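Local structure of mandelate racemase/muconate lactonizing protein (3V5C) at residues A201-I206 against N228-E233; V128-T133 against K162-F167. The protein probably dehydrates galacturonate, as a magnesium-dependent sugar-acid dehydratase of the enolase superfamily. The protein carries 1 engineered substitution. One frame throughout, in Å; residues are numbered along the deposited sequence. Where two conformers were deposited one is given.

Overall arrangement
Both interactions belong to the same mixed sheet, which curls into the barrel of an enolase-type C-terminal domain, and illustrate how such a wall is built from successive parallel pairings. Interaction 2 comes first along the chain and closes before interaction 1 begins. Their centres lie about 12 Å apart, and strand 167-170, which begins in interaction 2 at Phe167, joins them: Phe167 also makes probable backbone hydrogen bonds with Lys203 and Met205 of interaction 1. The order across the wall is 126-135, 167-170, 204-207 and 231-233. The series carries the wall toward the magnesium ligands Glu238 and Asp261, the latter ending strand 258-261; the Glu233 side chain, about 7 Å from the ion, does not bind it.

Interaction 1 of 2, residues A201-I206 against N228-E233; sequences AGKIMI and NLYWLE
Ile206 pairs in parallel with Leu232, the axes of 204-206 and 231-233 inclined by 25°. Ile206 N donates to Trp231 O at 3.0 Å, and Ile206 O accepts from Glu233 N at 2.8 Å. Earlier along the pair, Tyr230 N reaches Ile204 O at 2.7 Å, and a water accepts from Ile204 N and donates to Asn228 O. The two sides of the sheet are furnished differently. On one, Lys203 runs beside Tyr230, its CD 3.8 Å above the ring plane and offset toward the rim, while the phenol OH is bonded to Glu333. Met205, modelled in two conformers, sets CG over the face of the Trp231 five-membered ring, 3.5 Å from its centroid, in the one described. The indole NE1 donates to Glu233 OE1 at 3.1 Å, and that oxygen, using its anti lone pair here, also accepts from Gln283. On the other side, Ile206 CG1, set between the backbone N and the carbonyl carbon (chi1 64°), meets Leu232 CD1 at 3.8 Å, and Leu229 CD2 touches Ile204 CG2. This is the close of a beta-alpha-beta unit: the aliphatic side packs on helices 180-198 and 214-223, and strands 167-170 and 258-261 flank the pair.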
ATOM      1  N   ALA A 201       5.908  21.230   7.723  1.00 16.42           N
ATOM      2  CA  ALA A 201       5.075  20.782   6.607  1.00 16.92           C
ATOM      3  C   ALA A 201       5.094  19.254   6.433  1.00 21.00           C
ATOM      4  O   ALA A 201       4.476  18.725   5.512  1.00 22.03           O
ATOM      5  CB  ALA A 201       5.483  21.488   5.310  1.00 20.40           C
ATOM      6  N   GLY A 202       5.801  18.558   7.315  1.00 16.62           N
ATOM      7  CA  GLY A 202       5.901  17.104   7.248  1.00 15.73           C
ATOM      8  C   GLY A 202       4.797  16.431   8.058  1.00 15.09           C
ATOM      9  O   GLY A 202       4.686  16.660   9.255  1.00 17.50           O
ATOM     10  N   LYS A 203       3.970  15.617   7.409  1.00 12.71           N
ATOM     11  CA  LYS A 203       2.876  14.944   8.106  1.00 11.54           C
ATOM     12  C   LYS A 203       3.411  13.729   8.851  1.00 12.81           C
ATOM     13  O   LYS A 203       4.203  12.938   8.307  1.00 14.95           O
ATOM     14  CB  LYS A 203       1.778  14.520   7.117  1.00 15.55           C
ATOM     15  CG  LYS A 203       1.097  15.692   6.442  1.00 16.21           C
ATOM     16  CD  LYS A 203       0.006  15.215   5.508  1.00 20.80           C
ATOM     17  CE  LYS A 203      -0.793  16.382   4.934  1.00 30.00           C
ATOM     18  NZ  LYS A 203      -0.018  17.165   3.925  1.00 30.51           N
ATOM     19  N   ILE A 204       2.972  13.573  10.097  1.00 11.64           N
ATOM     20  CA  ILE A 204       3.409  12.460  10.922  1.00 13.55           C
ATOM     21  C   ILE A 204       2.224  11.550  11.198  1.00 13.59           C
ATOM     22  O   ILE A 204       1.164  12.017  11.603  1.00 15.41           O
ATOM     23  CB  ILE A 204       3.943  12.973  12.275  1.00 14.42           C
ATOM     24  CG1 ILE A 204       5.145  13.889  12.047  1.00 19.35           C
ATOM     25  CG2 ILE A 204       4.295  11.813  13.195  1.00 16.83           C
ATOM     26  CD1 ILE A 204       6.300  13.196  11.380  1.00 17.13           C
ATOM     27  N   MET A 205       2.404  10.255  10.956  0.51 11.94           N
ATOM     28  CA  MET A 205       1.387   9.260  11.279  0.51 11.23           C
ATOM     29  C   MET A 205       1.956   8.268  12.287  0.51 10.94           C
ATOM     30  O   MET A 205       3.163   8.022  12.304  0.51 11.44           O
ATOM     31  CB  MET A 205       0.931   8.520  10.014  0.51 11.59           C
ATOM     32  CG  MET A 205       0.197   9.384   8.992  0.51 11.83           C
ATOM     33  SD  MET A 205       1.259  10.527   8.079  0.51 14.98           S
ATOM     34  CE  MET A 205       2.255   9.405   7.112  0.51 16.43           C
ATOM     35  N   ILE A 206       1.099   7.702  13.134  1.00  8.47           N
ATOM     36  CA  ILE A 206       1.544   6.657  14.040  1.00  9.51           C
ATOM     37  C   ILE A 206       0.733   5.374  13.886  1.00 10.16           C
ATOM     38  O   ILE A 206      -0.459   5.419  13.649  1.00 12.84           O
ATOM     39  CB  ILE A 206       1.616   7.129  15.512  1.00 11.82           C
ATOM     40  CG1 ILE A 206       0.237   7.513  16.057  1.00 13.22           C
ATOM     41  CG2 ILE A 206       2.593   8.318  15.640  1.00 12.48           C
ATOM     42  CD1 ILE A 206       0.284   7.901  17.562  1.00 11.56           C
ATOM     43  N   ASN A 228       1.791  17.908  15.939  1.00 23.67           N
ATOM     44  CA  ASN A 228       0.724  17.743  14.964  1.00 28.14           C
ATOM     45  C   ASN A 228       0.810  16.342  14.383  1.00 27.80           C
ATOM     46  O   ASN A 228       1.793  15.990  13.737  1.00 26.64           O
ATOM     47  CB  ASN A 228       0.787  18.821  13.879  1.00 26.99           C
ATOM     48  CG  ASN A 228       0.601  20.224  14.441  1.00 36.72           C
ATOM     49  OD1 ASN A 228       1.424  21.112  14.209  1.00 45.62           O
ATOM     50  ND2 ASN A 228      -0.480  20.425  15.191  1.00 36.91           N
ATOM     51  N   LEU A 229      -0.202  15.535  14.679  1.00 18.06           N
ATOM     52  CA  LEU A 229      -0.283  14.158  14.211  1.00 17.46           C
ATOM     53  C   LEU A 229      -1.375  14.112  13.164  1.00 14.10           C
ATOM     54  O   LEU A 229      -2.498  14.559  13.410  1.00 15.67           O
ATOM     55  CB  LEU A 229      -0.675  13.229  15.358  1.00 15.79           C
ATOM     56  CG  LEU A 229       0.333  13.028  16.486  1.00 21.19           C
ATOM     57  CD1 LEU A 229      -0.304  12.164  17.548  1.00 20.90           C
ATOM     58  CD2 LEU A 229       1.589  12.366  15.933  1.00 23.54           C
ATOM     59  N   TYR A 230      -1.055  13.552  12.006  1.00 13.24           N
ATOM     60  CA  TYR A 230      -2.003  13.495  10.908  1.00 12.99           C
ATOM     61  C   TYR A 230      -3.022  12.379  11.099  1.00 11.57           C
ATOM     62  O   TYR A 230      -4.221  12.608  10.975  1.00 13.67           O
ATOM     63  CB  TYR A 230      -1.270  13.349   9.576  1.00 14.21           C
ATOM     64  CG  TYR A 230      -2.185  13.478   8.382  1.00 14.33           C
ATOM     65  CD1 TYR A 230      -2.744  14.701   8.051  1.00 17.95           C
ATOM     66  CD2 TYR A 230      -2.497  12.384   7.601  1.00 13.58           C
ATOM     67  CE1 TYR A 230      -3.595  14.823   6.975  1.00 16.82           C
ATOM     68  CE2 TYR A 230      -3.344  12.497   6.520  1.00 13.74           C
ATOM     69  CZ  TYR A 230      -3.888  13.722   6.217  1.00 15.47           C
ATOM     70  OH  TYR A 230      -4.719  13.857   5.132  1.00 17.00           O
ATOM     71  N   TRP A 231      -2.547  11.155  11.341  1.00 10.98           N
ATOM     72  CA  TRP A 231      -3.468  10.092  11.729  1.00 11.88           C
ATOM     73  C   TRP A 231      -2.894   9.076  12.700  1.00 10.79           C
ATOM     74  O   TRP A 231      -1.663   8.959  12.867  1.00 11.61           O
ATOM     75  CB  TRP A 231      -4.070   9.401  10.502  1.00 10.74           C
ATOM     76  CG  TRP A 231      -3.266   8.344   9.761  1.00 10.49           C
ATOM     77  CD1 TRP A 231      -2.576   7.276  10.283  1.00  9.92           C
ATOM     78  CD2 TRP A 231      -3.193   8.202   8.337  1.00  9.76           C
ATOM     79  NE1 TRP A 231      -2.048   6.511   9.264  1.00 13.32           N
ATOM     80  CE2 TRP A 231      -2.419   7.055   8.064  1.00 10.81           C
ATOM     81  CE3 TRP A 231      -3.685   8.958   7.265  1.00 12.58           C
ATOM     82  CZ2 TRP A 231      -2.106   6.648   6.750  1.00 12.40           C
ATOM     83  CZ3 TRP A 231      -3.388   8.541   5.955  1.00 13.15           C
ATOM     84  CH2 TRP A 231      -2.616   7.398   5.720  1.00 13.60           C
ATOM     85  N   LEU A 232      -3.825   8.393  13.356  1.00 10.46           N
ATOM     86  CA  LEU A 232      -3.562   7.283  14.250  1.00  9.21           C
ATOM     87  C   LEU A 232      -4.109   6.012  13.632  1.00 11.04           C
ATOM     88  O   LEU A 232      -5.323   5.880  13.437  1.00 10.84           O
ATOM     89  CB  LEU A 232      -4.279   7.535  15.576  1.00 13.46           C
ATOM     90  CG  LEU A 232      -4.401   6.351  16.538  1.00 16.04           C
ATOM     91  CD1 LEU A 232      -3.051   5.996  17.102  1.00 16.09           C
ATOM     92  CD2 LEU A 232      -5.372   6.674  17.666  1.00 16.59           C
ATOM     93  N   GLU A 233      -3.216   5.076  13.352  1.00 11.63           N
ATOM     94  CA  GLU A 233      -3.550   3.837  12.663  1.00 10.00           C
ATOM     95  C   GLU A 233      -3.463   2.645  13.609  1.00 10.77           C
ATOM     96  O   GLU A 233      -2.495   2.495  14.379  1.00 10.95           O
ATOM     97  CB  GLU A 233      -2.591   3.683  11.470  1.00 10.53           C
ATOM     98  CG  GLU A 233      -2.408   2.310  10.880  1.00 12.00           C
ATOM     99  CD  GLU A 233      -1.664   2.385   9.547  1.00 13.26           C
ATOM    100  OE1 GLU A 233      -1.402   3.507   9.101  1.00 14.66           O
ATOM    101  OE2 GLU A 233      -1.371   1.325   8.968  1.00 20.99           O
TER
HETATM  102  O   HOH W   1       1.440  15.768  11.187  1.00 18.14           O

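Interaction 2 of 2, residues V128-T133 against K162-F167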
ATOM      1  N   VAL A 128       1.768  11.862  -6.893  1.00 10.74           N
ATOM      2  CA  VAL A 128       0.918  11.356  -5.822  1.00 13.12           C
ATOM      3  C   VAL A 128       1.644  11.474  -4.481  1.00 11.61           C
ATOM      4  O   VAL A 128       2.802  11.093  -4.375  1.00 13.41           O
ATOM      5  CB  VAL A 128       0.578   9.855  -6.078  1.00 12.29           C
ATOM      6  CG1 VAL A 128      -0.476   9.350  -5.128  1.00 11.80           C
ATOM      7  CG2 VAL A 128       0.105   9.646  -7.513  1.00 12.80           C
ATOM      8  N   PRO A 129       0.969  12.001  -3.453  1.00 11.83           N
ATOM      9  CA  PRO A 129       1.638  12.047  -2.146  1.00 11.06           C
ATOM     10  C   PRO A 129       2.075  10.661  -1.675  1.00 12.66           C
ATOM     11  O   PRO A 129       1.376   9.684  -1.906  1.00 12.05           O
ATOM     12  CB  PRO A 129       0.546  12.586  -1.212  1.00 12.46           C
ATOM     13  CG  PRO A 129      -0.372  13.353  -2.127  1.00 17.48           C
ATOM     14  CD  PRO A 129      -0.388  12.570  -3.406  1.00 15.62           C
ATOM     15  N   CYS A 130       3.222  10.573  -1.019  1.00 11.15           N
ATOM     16  CA  CYS A 130       3.622   9.322  -0.399  1.00 10.95           C
ATOM     17  C   CYS A 130       4.160   9.589   0.991  1.00 13.00           C
ATOM     18  O   CYS A 130       4.422  10.738   1.360  1.00 12.57           O
ATOM     19  CB  CYS A 130       4.702   8.615  -1.213  1.00  8.84           C
ATOM     20  SG  CYS A 130       6.253   9.551  -1.474  1.00 13.22           S
ATOM     21  N   TYR A 131       4.323   8.519   1.757  1.00 11.25           N
ATOM     22  CA  TYR A 131       4.945   8.621   3.065  1.00  9.25           C
ATOM     23  C   TYR A 131       5.879   7.463   3.297  1.00  8.38           C
ATOM     24  O   TYR A 131       5.753   6.399   2.699  1.00 10.54           O
ATOM     25  CB  TYR A 131       3.908   8.712   4.212  1.00  9.80           C
ATOM     26  CG  TYR A 131       3.091   7.454   4.499  1.00 11.18           C
ATOM     27  CD1 TYR A 131       3.641   6.382   5.197  1.00 10.91           C
ATOM     28  CD2 TYR A 131       1.764   7.364   4.108  1.00 15.11           C
ATOM     29  CE1 TYR A 131       2.899   5.255   5.483  1.00 14.25           C
ATOM     30  CE2 TYR A 131       1.000   6.241   4.398  1.00 13.49           C
ATOM     31  CZ  TYR A 131       1.577   5.182   5.074  1.00 12.87           C
ATOM     32  OH  TYR A 131       0.849   4.058   5.369  1.00 13.57           O
ATOM     33  N   ASP A 132       6.861   7.710   4.153  1.00 10.19           N
ATOM     34  CA  ASP A 132       7.897   6.749   4.443  1.00 12.57           C
ATOM     35  C   ASP A 132       7.396   5.827   5.540  1.00 10.42           C
ATOM     36  O   ASP A 132       7.222   6.261   6.679  1.00 10.45           O
ATOM     37  CB  ASP A 132       9.133   7.520   4.914  1.00 11.95           C
ATOM     38  CG  ASP A 132      10.309   6.626   5.209  1.00 14.81           C
ATOM     39  OD1 ASP A 132      10.161   5.391   5.205  1.00 13.64           O
ATOM     40  OD2 ASP A 132      11.403   7.174   5.482  1.00 21.00           O
ATOM     41  N   THR A 133       7.175   4.554   5.205  1.00  9.24           N
ATOM     42  CA  THR A 133       6.597   3.605   6.160  1.00  8.21           C
ATOM     43  C   THR A 133       7.630   2.765   6.938  1.00 10.49           C
ATOM     44  O   THR A 133       7.255   1.868   7.695  1.00 12.42           O
ATOM     45  CB  THR A 133       5.611   2.663   5.411  1.00  9.73           C
ATOM     46  OG1 THR A 133       4.700   2.064   6.343  1.00 12.37           O
ATOM     47  CG2 THR A 133       6.375   1.578   4.662  1.00 13.25           C
ATOM     48  N   LYS A 162      16.218  11.083   0.566  1.00 11.20           N
ATOM     49  CA  LYS A 162      15.725  10.443  -0.652  1.00 13.84           C
ATOM     50  C   LYS A 162      14.346  10.954  -1.089  1.00 14.02           C
ATOM     51  O   LYS A 162      13.642  10.293  -1.861  1.00 21.05           O
ATOM     52  CB  LYS A 162      15.719   8.919  -0.482  1.00 17.12           C
ATOM     53  CG  LYS A 162      17.114   8.323  -0.243  1.00 14.23           C
ATOM     54  CD  LYS A 162      17.092   6.786  -0.226  1.00 19.17           C
ATOM     55  CE  LYS A 162      16.511   6.245   1.077  1.00 19.29           C
ATOM     56  NZ  LYS A 162      16.707   4.756   1.175  1.00 20.27           N
ATOM     57  N   GLY A 163      13.966  12.132  -0.606  1.00 12.38           N
ATOM     58  CA  GLY A 163      12.760  12.796  -1.063  1.00 13.55           C
ATOM     59  C   GLY A 163      11.529  12.639  -0.188  1.00 12.44           C
ATOM     60  O   GLY A 163      10.479  13.184  -0.520  1.00 12.84           O
ATOM     61  N   GLN A 164      11.634  11.903   0.914  1.00 12.09           N
ATOM     62  CA  GLN A 164      10.464  11.693   1.779  1.00 12.13           C
ATOM     63  C   GLN A 164      10.231  12.925   2.657  1.00 12.41           C
ATOM     64  O   GLN A 164      11.198  13.513   3.157  1.00 13.25           O
ATOM     65  CB  GLN A 164      10.637  10.457   2.667  1.00 12.68           C
ATOM     66  CG  GLN A 164      10.756   9.127   1.908  1.00 13.70           C
ATOM     67  CD  GLN A 164       9.496   8.750   1.137  1.00 13.87           C
ATOM     68  OE1 GLN A 164       8.379   9.106   1.523  1.00 11.97           O
ATOM     69  NE2 GLN A 164       9.679   8.023   0.037  1.00 15.36           N
ATOM     70  N   ARG A 165       8.970  13.320   2.833  1.00 10.78           N
ATOM     71  CA  ARG A 165       8.623  14.454   3.690  1.00 11.91           C
ATOM     72  C   ARG A 165       7.624  14.082   4.790  1.00 12.18           C
ATOM     73  O   ARG A 165       7.428  14.830   5.757  1.00 12.01           O
ATOM     74  CB  ARG A 165       8.063  15.609   2.844  1.00 11.15           C
ATOM     75  CG  ARG A 165       9.081  16.194   1.854  1.00 14.25           C
ATOM     76  CD  ARG A 165      10.227  16.899   2.591  1.00 13.83           C
ATOM     77  NE  ARG A 165      11.226  17.478   1.682  1.00 18.03           N
ATOM     78  CZ  ARG A 165      12.336  16.851   1.289  1.00 17.84           C
ATOM     79  NH1 ARG A 165      12.599  15.608   1.701  1.00 13.54           N
ATOM     80  NH2 ARG A 165      13.193  17.467   0.474  1.00 19.91           N
ATOM     81  N   HIS A 166       6.982  12.932   4.614  1.00 12.75           N
ATOM     82  CA  HIS A 166       5.941  12.459   5.527  1.00 10.57           C
ATOM     83  C   HIS A 166       6.320  11.094   6.030  1.00 11.13           C
ATOM     84  O   HIS A 166       6.886  10.290   5.277  1.00 10.85           O
ATOM     85  CB  HIS A 166       4.622  12.393   4.763  1.00 12.43           C
ATOM     86  CG  HIS A 166       4.363  13.626   3.963  1.00 14.54           C
ATOM     87  ND1 HIS A 166       4.231  14.867   4.547  1.00 14.84           N
ATOM     88  CD2 HIS A 166       4.251  13.822   2.628  1.00 12.56           C
ATOM     89  CE1 HIS A 166       4.037  15.774   3.609  1.00 15.01           C
ATOM     90  NE2 HIS A 166       4.033  15.167   2.436  1.00 14.85           N
ATOM     91  N   PHE A 167       5.978  10.815   7.287  1.00 11.81           N
ATOM     92  CA  PHE A 167       6.536   9.644   7.955  1.00 11.29           C
ATOM     93  C   PHE A 167       5.519   8.917   8.814  1.00  9.62           C
ATOM     94  O   PHE A 167       4.793   9.544   9.573  1.00 13.19           O
ATOM     95  CB  PHE A 167       7.731  10.063   8.821  1.00 10.64           C
ATOM     96  CG  PHE A 167       8.834  10.723   8.040  1.00 12.08           C
ATOM     97  CD1 PHE A 167       8.839  12.102   7.852  1.00 11.19           C
ATOM     98  CD2 PHE A 167       9.849   9.959   7.472  1.00 13.10           C
ATOM     99  CE1 PHE A 167       9.869  12.726   7.097  1.00 12.66           C
ATOM    100  CE2 PHE A 167      10.874  10.567   6.723  1.00 14.55           C
ATOM    101  CZ  PHE A 167      10.877  11.948   6.538  1.00 13.57           C
TER
HETATM  102  O   HOH W   2       7.077  11.478   1.924  1.00 12.48           O
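Cys130 and Gln164 share a water that three groups grip: it donates to Cys130 O (2.8 Å) and Gln164 OE1 (2.7 Å) and accepts from Arg165 N (2.8 Å). The Gln164 chain bends at chi2 (-65°), which places CD beside Asp132 CB and N. Its CG lies against Asp132 CB at 3.8 Å, the two side chains crossing at about a right angle, and OE1, besides meeting the water, comes 3.7 Å from Cys130 SG. An alanine at Gln164 would probably leave the water short of one acceptor and open a gap beside Asp132 CB and the cysteine sulfur. The one direct backbone bond, Asp132 N to His166 O, is nearly straight at 174°, although the donor is tilted from the carbonyl plane. Beyond it, Phe167 brings CD2 to 3.6 Å from Asp132 CB, with carboxylate and ring planes 47° apart; Asp132 OD1 is bonded to Ser134. The imidazole of His166 turns its edge to Cys130 O, which lies in the ring plane 3.3 Å from CD2, and its ND1 is bonded to Lys203 N. The contact completes a beta-alpha-beta crossover: Gly163 ends helix 145-161 in a Schellman motif, 164-166 leads into strand 167-170, and strand 335-337 pairs in parallel with 126-135.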